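Local coordinates for protein alpha-L-rhamnosidase (PDB 6GSZ) that probably hydrolyses terminal non-reducing alpha-L-rhamnose residues of alpha-L-rhamnosides, at residues A40-V45 and T93-A98; Q179-Y184 and L491-K496; T357-M360 and V365-R368; T595-L600 and K642-S647. All blocks are in the same frame, centred on the assembly; numbering follows the deposited sequence. Where two conformers were deposited one is given.

Interaction 1: A40-V45 and T93-A98; sequences AYEIEV and TPWSDA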
# COMPACT_ATOMS: atom_id res chain seq x y z
N ALA A 40 11.30 9.34 31.04
CA ALA A 40 10.47 10.54 31.00
C ALA A 40 10.70 11.22 29.66
O ALA A 40 11.66 10.93 28.96
CB ALA A 40 10.81 11.50 32.12
N TYR A 41 9.79 12.12 29.32
CA TYR A 41 9.93 12.95 28.13
C TYR A 41 9.39 14.34 28.44
O TYR A 41 8.59 14.56 29.33
CB TYR A 41 9.24 12.32 26.91
CG TYR A 41 7.76 12.13 27.03
CD1 TYR A 41 6.88 13.18 26.76
CD2 TYR A 41 7.21 10.89 27.28
CE1 TYR A 41 5.51 13.00 26.80
CE2 TYR A 41 5.84 10.70 27.30
CZ TYR A 41 4.98 11.74 27.00
OH TYR A 41 3.61 11.52 27.03
N GLU A 42 9.82 15.27 27.58
CA GLU A 42 9.29 16.63 27.53
C GLU A 42 8.86 16.91 26.09
O GLU A 42 9.61 16.65 25.16
CB GLU A 42 10.32 17.65 28.02
CG GLU A 42 10.46 17.62 29.53
CD GLU A 42 11.47 18.61 30.09
OE1 GLU A 42 12.20 19.21 29.29
OE2 GLU A 42 11.56 18.68 31.34
N ILE A 43 7.66 17.47 25.97
CA ILE A 43 7.14 17.96 24.68
C ILE A 43 6.97 19.48 24.81
O ILE A 43 6.24 19.95 25.67
CB ILE A 43 5.82 17.30 24.28
CG1 ILE A 43 5.93 15.79 24.20
CG2 ILE A 43 5.35 17.89 22.95
CD1 ILE A 43 4.64 15.03 23.91
N GLU A 44 7.66 20.21 23.92
CA GLU A 44 7.55 21.67 23.79
C GLU A 44 6.53 21.97 22.69
O GLU A 44 6.69 21.49 21.56
CB GLU A 44 8.92 22.26 23.44
CG GLU A 44 8.93 23.78 23.33
CD GLU A 44 10.23 24.24 22.69
OE1 GLU A 44 11.11 24.75 23.43
OE2 GLU A 44 10.40 23.99 21.47
N VAL A 45 5.52 22.74 23.05
CA VAL A 45 4.53 23.20 22.09
C VAL A 45 4.54 24.73 22.01
O VAL A 45 4.26 25.41 23.01
CB VAL A 45 3.13 22.68 22.48
CG1 VAL A 45 2.09 23.10 21.45
CG2 VAL A 45 3.15 21.17 22.70
N THR A 93 18.43 12.66 25.46
CA THR A 93 18.55 13.22 24.13
C THR A 93 18.62 14.74 24.19
O THR A 93 18.03 15.37 25.07
CB THR A 93 17.39 12.81 23.21
OG1 THR A 93 16.22 13.57 23.55
CG2 THR A 93 17.11 11.31 23.25
N PRO A 94 19.29 15.36 23.20
CA PRO A 94 19.02 16.76 22.91
C PRO A 94 17.55 16.93 22.48
O PRO A 94 16.85 15.97 22.15
CB PRO A 94 19.93 17.08 21.72
CG PRO A 94 20.95 15.96 21.66
CD PRO A 94 20.25 14.76 22.27
N TRP A 95 17.09 18.18 22.45
CA TRP A 95 15.82 18.47 21.80
C TRP A 95 15.87 18.03 20.35
O TRP A 95 16.89 18.23 19.66
CB TRP A 95 15.51 19.97 21.85
CG TRP A 95 15.08 20.48 23.18
CD1 TRP A 95 15.80 21.29 24.02
CD2 TRP A 95 13.79 20.32 23.80
NE1 TRP A 95 15.05 21.60 25.12
CE2 TRP A 95 13.82 21.02 25.01
CE3 TRP A 95 12.63 19.62 23.46
CZ2 TRP A 95 12.72 21.05 25.88
CZ3 TRP A 95 11.55 19.66 24.30
CH2 TRP A 95 11.59 20.36 25.50
N SER A 96 14.77 17.44 19.91
CA SER A 96 14.58 17.08 18.54
C SER A 96 14.58 18.32 17.64
O SER A 96 14.37 19.43 18.09
CB SER A 96 13.25 16.35 18.37
OG SER A 96 12.18 17.23 18.55
N ASP A 97 14.78 18.08 16.34
CA ASP A 97 14.45 19.10 15.36
C ASP A 97 12.96 19.39 15.47
O ASP A 97 12.18 18.50 15.76
CB ASP A 97 14.81 18.66 13.95
CG ASP A 97 16.29 18.46 13.72
OD1 ASP A 97 17.09 19.07 14.49
OD2 ASP A 97 16.63 17.68 12.81
N ALA A 98 12.59 20.66 15.27
CA ALA A 98 11.22 21.08 15.34
C ALA A 98 10.43 20.56 14.13
O ALA A 98 10.93 20.45 13.00
CB ALA A 98 11.16 22.60 15.40
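Glu42 is the first residue of 40-45 to meet the indole of Trp95, which it does with backbone and side chain alike. Its carbonyl O lies 3.7 Å from Trp95 CZ3, and its carboxylate oxygen OE1 comes within 3.9 Å of Trp95 CZ2. The chain reaches this position because CG stands beside the backbone N (chi1 -75°) and continues extended; the carboxylate plane ends up 33° from the indole plane. OE1 also forms a salt bridge with Arg83. After Ile43, whose CB points away from the loop as the alternation of a strand requires, Glu44 returns to the tryptophan: its CB is 3.8 Å from Trp95 CZ3 and 3.9 Å from Trp95 CH2, an aliphatic carbon approaching the benzene part of the indole obliquely. Farther out, Glu44 OE2 is salt-bridged to Arg81, which itself makes a cation-pi contact with Trp95. In this N-terminal immunoglobulin-like domain, strand 78-86 lies between strands 38-46 and 99-103, so Trp95, in the loop before strand 99-103, reaches across the side chains of that middle strand. A long, flat indole suits the span. No hydrogen bond crosses from 40-45 to 93-98; cohesion comes from van der Waals contact, while the arginines of the middle strand probably offset the glutamate charges and make their closeness to an aromatic ring tolerable.

Interaction 2: Q179-Y184 and L491-K496; sequences QYRHEY and LRAWLK. With NAG (2-acetamido-2-deoxy-beta-D-glucopyranose), chain B.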
# COMPACT_ATOMS: atom_id res chain seq x y z
N GLN A 179 -18.71 7.82 -1.62
CA GLN A 179 -20.06 8.14 -1.08
C GLN A 179 -20.08 8.19 0.45
O GLN A 179 -21.07 8.67 1.02
CB GLN A 179 -21.14 7.19 -1.61
CG GLN A 179 -21.17 5.77 -1.05
CD GLN A 179 -20.26 4.79 -1.73
OE1 GLN A 179 -19.06 5.06 -2.04
NE2 GLN A 179 -20.84 3.61 -1.97
N TYR A 180 -19.06 7.61 1.09
CA TYR A 180 -18.90 7.61 2.55
C TYR A 180 -17.79 8.57 3.00
O TYR A 180 -17.97 9.26 4.00
CB TYR A 180 -18.59 6.20 3.05
CG TYR A 180 -19.64 5.19 2.70
CD1 TYR A 180 -20.90 5.30 3.25
CD2 TYR A 180 -19.38 4.13 1.84
CE1 TYR A 180 -21.88 4.38 2.95
CE2 TYR A 180 -20.38 3.24 1.50
CZ TYR A 180 -21.62 3.34 2.09
OH TYR A 180 -22.64 2.49 1.80
N ARG A 181 -16.68 8.59 2.28
CA ARG A 181 -15.47 9.29 2.73
C ARG A 181 -14.77 9.79 1.47
O ARG A 181 -14.56 9.01 0.55
CB ARG A 181 -14.58 8.36 3.54
CG ARG A 181 -13.35 9.02 4.16
CD ARG A 181 -12.53 8.05 4.97
NE ARG A 181 -11.88 7.07 4.10
CZ ARG A 181 -10.68 7.21 3.49
NH1 ARG A 181 -9.82 8.18 3.86
NH2 ARG A 181 -10.37 6.33 2.51
N HIS A 182 -14.45 11.08 1.48
CA HIS A 182 -13.85 11.69 0.29
C HIS A 182 -12.70 12.57 0.76
O HIS A 182 -12.92 13.54 1.49
CB HIS A 182 -14.91 12.46 -0.48
CG HIS A 182 -14.56 12.95 -1.85
ND1 HIS A 182 -15.47 12.91 -2.88
CD2 HIS A 182 -13.41 13.46 -2.33
CE1 HIS A 182 -14.88 13.39 -3.96
NE2 HIS A 182 -13.64 13.78 -3.66
N GLU A 183 -11.47 12.17 0.40
CA GLU A 183 -10.31 12.90 0.95
C GLU A 183 -10.14 14.23 0.24
O GLU A 183 -10.47 14.38 -0.97
CB GLU A 183 -8.99 12.12 0.84
CG GLU A 183 -8.90 11.01 1.87
CD GLU A 183 -7.67 10.13 1.77
OE1 GLU A 183 -6.68 10.54 1.13
OE2 GLU A 183 -7.68 9.03 2.40
N TYR A 184 -9.69 15.24 0.99
CA TYR A 184 -9.26 16.51 0.43
C TYR A 184 -7.85 16.79 0.92
O TYR A 184 -7.41 16.26 1.97
CB TYR A 184 -10.18 17.70 0.79
CG TYR A 184 -10.03 18.10 2.23
CD1 TYR A 184 -10.73 17.45 3.24
CD2 TYR A 184 -9.21 19.15 2.57
CE1 TYR A 184 -10.50 17.78 4.57
CE2 TYR A 184 -8.99 19.49 3.89
CZ TYR A 184 -9.65 18.82 4.89
OH TYR A 184 -9.41 19.20 6.19
N LEU A 491 -3.22 1.91 5.38
CA LEU A 491 -4.20 0.85 5.68
C LEU A 491 -5.26 1.35 6.66
O LEU A 491 -6.39 0.87 6.59
CB LEU A 491 -3.49 -0.40 6.18
CG LEU A 491 -2.69 -1.14 5.12
CD1 LEU A 491 -1.87 -2.23 5.77
CD2 LEU A 491 -3.57 -1.69 4.00
N ARG A 492 -4.93 2.35 7.49
CA ARG A 492 -5.96 2.91 8.33
C ARG A 492 -7.14 3.43 7.48
O ARG A 492 -8.32 3.21 7.80
CB ARG A 492 -5.41 4.04 9.21
CG ARG A 492 -6.37 4.52 10.28
CD ARG A 492 -5.85 5.68 11.10
NE ARG A 492 -6.68 5.83 12.29
CZ ARG A 492 -6.32 6.56 13.35
NH1 ARG A 492 -5.27 7.39 13.24
NH2 ARG A 492 -6.97 6.43 14.52
N ALA A 493 -6.78 4.20 6.44
CA ALA A 493 -7.77 4.79 5.54
C ALA A 493 -8.57 3.70 4.82
O ALA A 493 -9.83 3.74 4.75
CB ALA A 493 -7.07 5.75 4.60
N TRP A 494 -7.85 2.72 4.27
CA TRP A 494 -8.50 1.64 3.53
C TRP A 494 -9.52 0.91 4.40
O TRP A 494 -10.63 0.56 3.98
CB TRP A 494 -7.46 0.72 2.91
CG TRP A 494 -8.04 -0.33 2.03
CD1 TRP A 494 -8.56 -0.15 0.78
CD2 TRP A 494 -8.19 -1.72 2.32
NE1 TRP A 494 -9.00 -1.36 0.28
CE2 TRP A 494 -8.82 -2.34 1.21
CE3 TRP A 494 -7.89 -2.52 3.43
CZ2 TRP A 494 -9.13 -3.70 1.16
CZ3 TRP A 494 -8.21 -3.85 3.39
CH2 TRP A 494 -8.83 -4.44 2.29
N LEU A 495 -9.11 0.62 5.66
CA LEU A 495 -9.96 -0.12 6.55
C LEU A 495 -11.19 0.67 7.03
O LEU A 495 -12.23 0.05 7.32
CB LEU A 495 -9.16 -0.67 7.73
CG LEU A 495 -8.24 -1.86 7.37
CD1 LEU A 495 -7.20 -2.08 8.45
CD2 LEU A 495 -9.07 -3.12 7.16
N LYS A 496 -11.09 2.02 7.05
CA LYS A 496 -12.30 2.82 7.28
C LYS A 496 -13.35 2.57 6.17
O LYS A 496 -14.54 2.40 6.44
CB LYS A 496 -11.94 4.32 7.32
CG LYS A 496 -11.19 4.70 8.58
CD LYS A 496 -10.79 6.16 8.58
CE LYS A 496 -10.15 6.55 9.88
NZ LYS A 496 -9.65 7.95 9.82
C1 NAG B . -26.20 0.53 -0.21
C2 NAG B . -25.87 1.71 -1.15
C3 NAG B . -26.97 1.90 -2.17
C4 NAG B . -27.24 0.64 -2.94
C5 NAG B . -27.52 -0.48 -1.95
C6 NAG B . -27.65 -1.82 -2.67
C7 NAG B . -24.55 3.69 -0.52
C8 NAG B . -24.53 4.92 0.36
N2 NAG B . -25.67 2.93 -0.42
O3 NAG B . -26.57 2.94 -3.06
O4 NAG B . -28.37 0.90 -3.76
O5 NAG B . -26.40 -0.60 -1.06
O6 NAG B . -26.50 -2.02 -3.56
O7 NAG B . -23.61 3.38 -1.26
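Arg181 NH1 donates to Glu183 OE2 over 2.7 Å, a salt bridge with an N-H...O angle of 157°, and both groups rest against Ala493. The oxygen offers its anti lone pair and lies close to the guanidinium plane. The other nitrogens are held too, NE by a salt bridge to Asp497, so the flat group has little freedom to rotate. Held this way, it presents one face to Ala493 O, with NH2 3.5 Å from that oxygen at an angle too poor for a hydrogen bond. Ala493 CB sits 3.7 Å from Arg181 NH1 and 4.0 Å from Glu183 OE2. A methyl group is small enough to let the ion pair settle on the helix. Farther along, Lys496 CB approaches Arg181 NE obliquely, while its ammonium group pairs with Asp305 and stays clear of the arginine. Two residues before Arg181, Gln179 NE2 gives a nearly straight hydrogen bond of 2.9 Å to O7 of the NAG of chain B. The contact thus joins the loop entering strand 182-188 and the strand's first residues, in the N-terminal rhamnosidase domain, to helix 488-503 of the six-hairpin glycosidase domain, whose other sides pack on helices 530-542 and 545-562.

Interaction 3: T357-M360 and V365-R368; sequences TEVM and VATR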
# COMPACT_ATOMS: atom_id res chain seq x y z
N THR A 357 3.50 -2.38 -22.09
CA THR A 357 3.24 -3.79 -21.73
C THR A 357 4.24 -4.27 -20.67
O THR A 357 5.32 -3.73 -20.52
CB THR A 357 3.26 -4.72 -22.95
OG1 THR A 357 4.60 -4.87 -23.41
CG2 THR A 357 2.38 -4.20 -24.07
N GLU A 358 3.85 -5.35 -19.99
CA GLU A 358 4.71 -5.96 -18.95
C GLU A 358 5.80 -6.83 -19.57
O GLU A 358 6.92 -6.93 -19.04
CB GLU A 358 3.86 -6.81 -18.02
CG GLU A 358 2.96 -5.98 -17.17
CD GLU A 358 2.33 -6.82 -16.07
OE1 GLU A 358 1.60 -7.80 -16.40
OE2 GLU A 358 2.60 -6.53 -14.90
N VAL A 359 5.45 -7.49 -20.68
CA VAL A 359 6.29 -8.53 -21.28
C VAL A 359 6.19 -8.43 -22.80
O VAL A 359 5.31 -7.76 -23.36
CB VAL A 359 5.87 -9.94 -20.83
CG1 VAL A 359 6.04 -10.12 -19.33
CG2 VAL A 359 4.46 -10.29 -21.28
N MET A 360 7.11 -9.15 -23.43
CA MET A 360 7.09 -9.42 -24.83
C MET A 360 6.55 -10.85 -25.03
O MET A 360 6.71 -11.72 -24.16
CB MET A 360 8.50 -9.36 -25.42
CG MET A 360 9.26 -8.08 -25.18
SD MET A 360 8.55 -6.74 -26.15
CE MET A 360 9.08 -7.15 -27.82
N VAL A 365 5.46 -6.56 -28.30
CA VAL A 365 4.89 -6.21 -27.01
C VAL A 365 3.57 -6.98 -26.84
O VAL A 365 2.85 -7.20 -27.79
CB VAL A 365 4.75 -4.70 -26.83
CG1 VAL A 365 6.09 -3.99 -26.92
CG2 VAL A 365 3.75 -4.06 -27.77
N ALA A 366 3.30 -7.46 -25.61
CA ALA A 366 2.14 -8.30 -25.37
C ALA A 366 0.99 -7.51 -24.75
O ALA A 366 0.97 -7.29 -23.55
CB ALA A 366 2.56 -9.43 -24.47
N THR A 367 0.01 -7.09 -25.56
CA THR A 367 -1.13 -6.35 -25.06
C THR A 367 -2.27 -7.30 -24.67
O THR A 367 -3.19 -6.92 -23.95
CB THR A 367 -1.60 -5.33 -26.09
OG1 THR A 367 -1.93 -6.04 -27.28
CG2 THR A 367 -0.55 -4.29 -26.38
N ARG A 368 -2.27 -8.53 -25.19
CA ARG A 368 -3.39 -9.44 -24.97
C ARG A 368 -3.80 -9.51 -23.49
O ARG A 368 -4.98 -9.37 -23.19
CB ARG A 368 -3.06 -10.82 -25.55
CG ARG A 368 -4.23 -11.78 -25.49
CD ARG A 368 -4.29 -12.52 -24.16
NE ARG A 368 -3.23 -13.51 -24.00
CZ ARG A 368 -3.17 -14.36 -22.98
NH1 ARG A 368 -4.00 -14.23 -21.94
NH2 ARG A 368 -2.27 -15.33 -23.05
O HOH W 1 1.82 -7.11 -20.82
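With chi1 at 72°, Thr357 sets OG1 between its backbone N and carbonyl carbon and CG2 beside the N, so that both branches reach the returning chain. OG1 lies 3.4 Å from Val365 CB, and CG2 is 3.4 Å from Ala366 O; the Thr357 and Val365 side chains cross at about a right angle. Met360 begins by leading away, but bends at chi2 and chi3 fold its thioether back until SD is 3.8 Å from Val365 CG1. A flexible, unbranched side chain can make that return. Between them Val359 O accepts two hydrogen bonds, from Ala366 N at 3.0 Å and from Thr357 OG1 at 3.0 Å, the hydroxyl approaching from above the carbonyl plane. This is a tight antiparallel beta hairpin of the concanavalin-like domain, joining strands 351-361 and 364-365, with Met360 and Val365 as a non-hydrogen-bonded pair. Where the strand is interrupted at Glu358, a water takes over the bridging: it accepts from Glu358 N and donates to Ala366 O. Val359 CG2 meets Ala366 CB at 3.8 Å, and Ile751 from a distant loop packs on both side chains. The Glu358 carboxylate turns elsewhere, accepting hydrogen bonds from Asn335, Gln463 and the backbone N of Phe759.

Interaction 4: T595-L600 and K642-S647; sequences TTNKYL and KAWITS. With NAG (2-acetamido-2-deoxy-beta-D-glucopyranose), chain G; NAG (2-acetamido-2-deoxy-beta-D-glucopyranose), chain E.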
# COMPACT_ATOMS: atom_id res chain seq x y z
N THR A 595 -7.11 -28.34 -5.62
CA THR A 595 -6.95 -29.72 -5.13
C THR A 595 -7.38 -29.87 -3.67
O THR A 595 -7.41 -31.00 -3.14
CB THR A 595 -5.51 -30.23 -5.31
OG1 THR A 595 -4.64 -29.41 -4.53
CG2 THR A 595 -5.06 -30.24 -6.76
N THR A 596 -7.66 -28.77 -2.99
CA THR A 596 -8.13 -28.78 -1.61
C THR A 596 -9.59 -28.31 -1.57
O THR A 596 -9.92 -27.29 -2.18
CB THR A 596 -7.29 -27.85 -0.72
OG1 THR A 596 -5.90 -28.14 -0.95
CG2 THR A 596 -7.60 -28.02 0.75
N ASN A 597 -10.44 -29.03 -0.86
CA ASN A 597 -11.86 -28.72 -0.73
C ASN A 597 -12.05 -27.27 -0.23
O ASN A 597 -11.42 -26.83 0.74
CB ASN A 597 -12.56 -29.72 0.18
CG ASN A 597 -14.03 -29.47 0.34
OD1 ASN A 597 -14.44 -28.59 1.11
ND2 ASN A 597 -14.82 -30.20 -0.43
N LYS A 598 -12.95 -26.54 -0.90
CA LYS A 598 -13.17 -25.12 -0.63
C LYS A 598 -13.69 -24.89 0.79
O LYS A 598 -13.42 -23.82 1.37
CB LYS A 598 -14.14 -24.50 -1.65
CG LYS A 598 -13.59 -24.40 -3.04
CD LYS A 598 -14.60 -23.87 -4.03
CE LYS A 598 -13.96 -23.56 -5.35
NZ LYS A 598 -14.73 -22.57 -6.11
N TYR A 599 -14.45 -25.84 1.33
CA TYR A 599 -15.05 -25.71 2.67
C TYR A 599 -14.06 -26.13 3.75
O TYR A 599 -14.12 -25.56 4.86
CB TYR A 599 -16.41 -26.45 2.73
CG TYR A 599 -17.34 -25.91 1.67
CD1 TYR A 599 -17.82 -24.61 1.73
CD2 TYR A 599 -17.62 -26.66 0.56
CE1 TYR A 599 -18.59 -24.07 0.71
CE2 TYR A 599 -18.41 -26.14 -0.46
CZ TYR A 599 -18.87 -24.85 -0.40
OH TYR A 599 -19.60 -24.34 -1.43
N LEU A 600 -13.15 -27.07 3.46
CA LEU A 600 -12.06 -27.36 4.42
C LEU A 600 -11.25 -26.08 4.60
O LEU A 600 -10.98 -25.62 5.72
CB LEU A 600 -11.21 -28.49 3.85
CG LEU A 600 -10.06 -29.03 4.72
CD1 LEU A 600 -9.64 -30.38 4.13
CD2 LEU A 600 -8.86 -28.08 4.71
N LYS A 642 -14.36 -33.16 13.12
CA LYS A 642 -15.39 -34.08 12.68
C LYS A 642 -15.56 -34.04 11.16
O LYS A 642 -15.78 -35.07 10.53
CB LYS A 642 -16.72 -33.79 13.36
CG LYS A 642 -16.77 -34.19 14.83
CD LYS A 642 -17.88 -33.55 15.62
CE LYS A 642 -19.26 -34.01 15.23
NZ LYS A 642 -20.27 -33.39 16.14
N ALA A 643 -15.51 -32.82 10.59
CA ALA A 643 -15.77 -32.66 9.17
C ALA A 643 -14.59 -33.08 8.28
O ALA A 643 -14.82 -33.64 7.19
CB ALA A 643 -16.15 -31.22 8.90
N TRP A 644 -13.34 -32.80 8.70
CA TRP A 644 -12.20 -32.77 7.80
C TRP A 644 -11.01 -33.63 8.20
O TRP A 644 -10.09 -33.78 7.41
CB TRP A 644 -11.73 -31.31 7.59
CG TRP A 644 -12.82 -30.42 7.07
CD1 TRP A 644 -13.34 -29.34 7.71
CD2 TRP A 644 -13.55 -30.55 5.83
NE1 TRP A 644 -14.30 -28.75 6.95
CE2 TRP A 644 -14.49 -29.49 5.81
CE3 TRP A 644 -13.54 -31.46 4.76
CZ2 TRP A 644 -15.35 -29.27 4.74
CZ3 TRP A 644 -14.40 -31.24 3.70
CH2 TRP A 644 -15.32 -30.19 3.71
N ILE A 645 -11.00 -34.18 9.42
CA ILE A 645 -9.85 -34.95 9.91
C ILE A 645 -10.35 -36.34 10.31
O ILE A 645 -11.29 -36.46 11.13
CB ILE A 645 -9.14 -34.27 11.08
CG1 ILE A 645 -8.79 -32.81 10.79
CG2 ILE A 645 -7.89 -35.05 11.41
CD1 ILE A 645 -8.00 -32.10 11.82
N THR A 646 -9.75 -37.38 9.73
CA THR A 646 -10.15 -38.75 10.11
C THR A 646 -9.70 -39.03 11.54
O THR A 646 -8.85 -38.33 12.07
CB THR A 646 -9.52 -39.80 9.17
OG1 THR A 646 -8.11 -39.83 9.35
CG2 THR A 646 -9.82 -39.50 7.73
N SER A 647 -10.22 -40.12 12.11
CA SER A 647 -9.92 -40.47 13.49
C SER A 647 -8.41 -40.60 13.71
O SER A 647 -7.92 -40.18 14.77
CB SER A 647 -10.65 -41.72 13.91
OG SER A 647 -10.22 -42.82 13.13
C1 NAG G . -5.88 -43.81 8.53
C2 NAG G . -7.27 -43.30 8.01
C3 NAG G . -7.33 -43.32 6.45
C4 NAG G . -6.03 -42.89 5.77
C5 NAG G . -4.85 -43.63 6.39
C6 NAG G . -3.51 -43.14 5.87
C7 NAG G . -9.06 -43.56 9.77
C8 NAG G . -10.31 -44.26 10.23
N2 NAG G . -8.43 -44.01 8.63
O3 NAG G . -8.26 -42.41 5.87
O4 NAG G . -6.12 -43.05 4.34
O5 NAG G . -4.81 -43.33 7.77
O6 NAG G . -2.48 -43.97 6.42
O7 NAG G . -8.67 -42.62 10.41
C1 NAG E . -11.06 -33.60 -0.80
C2 NAG E . -11.33 -34.28 -2.11
C3 NAG E . -12.83 -34.45 -2.35
C4 NAG E . -13.58 -35.05 -1.16
C5 NAG E . -13.24 -34.21 0.10
C6 NAG E . -13.94 -34.66 1.38
C7 NAG E . -11.12 -32.15 -3.41
C8 NAG E . -10.44 -31.49 -4.55
N2 NAG E . -10.74 -33.44 -3.15
O3 NAG E . -12.97 -35.25 -3.49
O4 NAG E . -14.97 -34.80 -1.36
O5 NAG E . -11.83 -34.21 0.26
O6 NAG E . -13.61 -36.03 1.63
O7 NAG E . -11.98 -31.48 -2.81
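Trp644 lays one face of its indole over the first turn of the opposing helix. Leu600 CA stands 3.6 Å from the centroid of the five-membered ring, 17° off the normal, a CH-pi contact, and Leu600 CB adds apolar packing 3.7 Å from Trp644 CD2. Tyr599 CB touches Trp644 CZ2 at 3.6 Å. At the far corner Asn597 OD1 is 3.2 Å from Trp644 CH2, the amide and ring planes turned 41° apart. That oxygen is fixed by its role as N-cap: it accepts from Tyr599 N at 2.8 Å, from above the carbonyl plane, and from Leu600 N at 3.1 Å, on a lone pair. Chi1 near 180° puts the amide there, and the short asparagine side chain can fold back onto both amides of its own helix start, which is why the residue suits an N-cap. In the next layer, Ala643 CB lies over the opposite face of the indole, toward its rim, Trp644 NE1 is hydrogen-bonded to Asp603 OD2, and C6 of the NAG of chain E meets the ring edge. In the six-hairpin glycosidase domain, helices 598-619 and 623-644 follow one another as an antiparallel pair, and here the start of the first packs against the end of the second.

From the N terminus, interaction 1 comes first, closing a loop of 47 residues within the immunoglobulin-like domain. Interaction 2 then spans 306 residues, bringing the N-terminal rhamnosidase domain onto the six-hairpin glycosidase domain; it is the one contact of the four that joins different domains. Within that long span falls interaction 3, a hairpin closed over four residues in the concanavalin-like domain. Interaction 4 follows, closing 41 mostly helical residues of the glycosidase domain. No loops cross, and no two contacts touch: the centres of interactions 1 and 2 are about 32 Å apart, those of interactions 1 and 4 about 57 Å, and interactions 1 and 3 lie on opposite sides of the chain's centre.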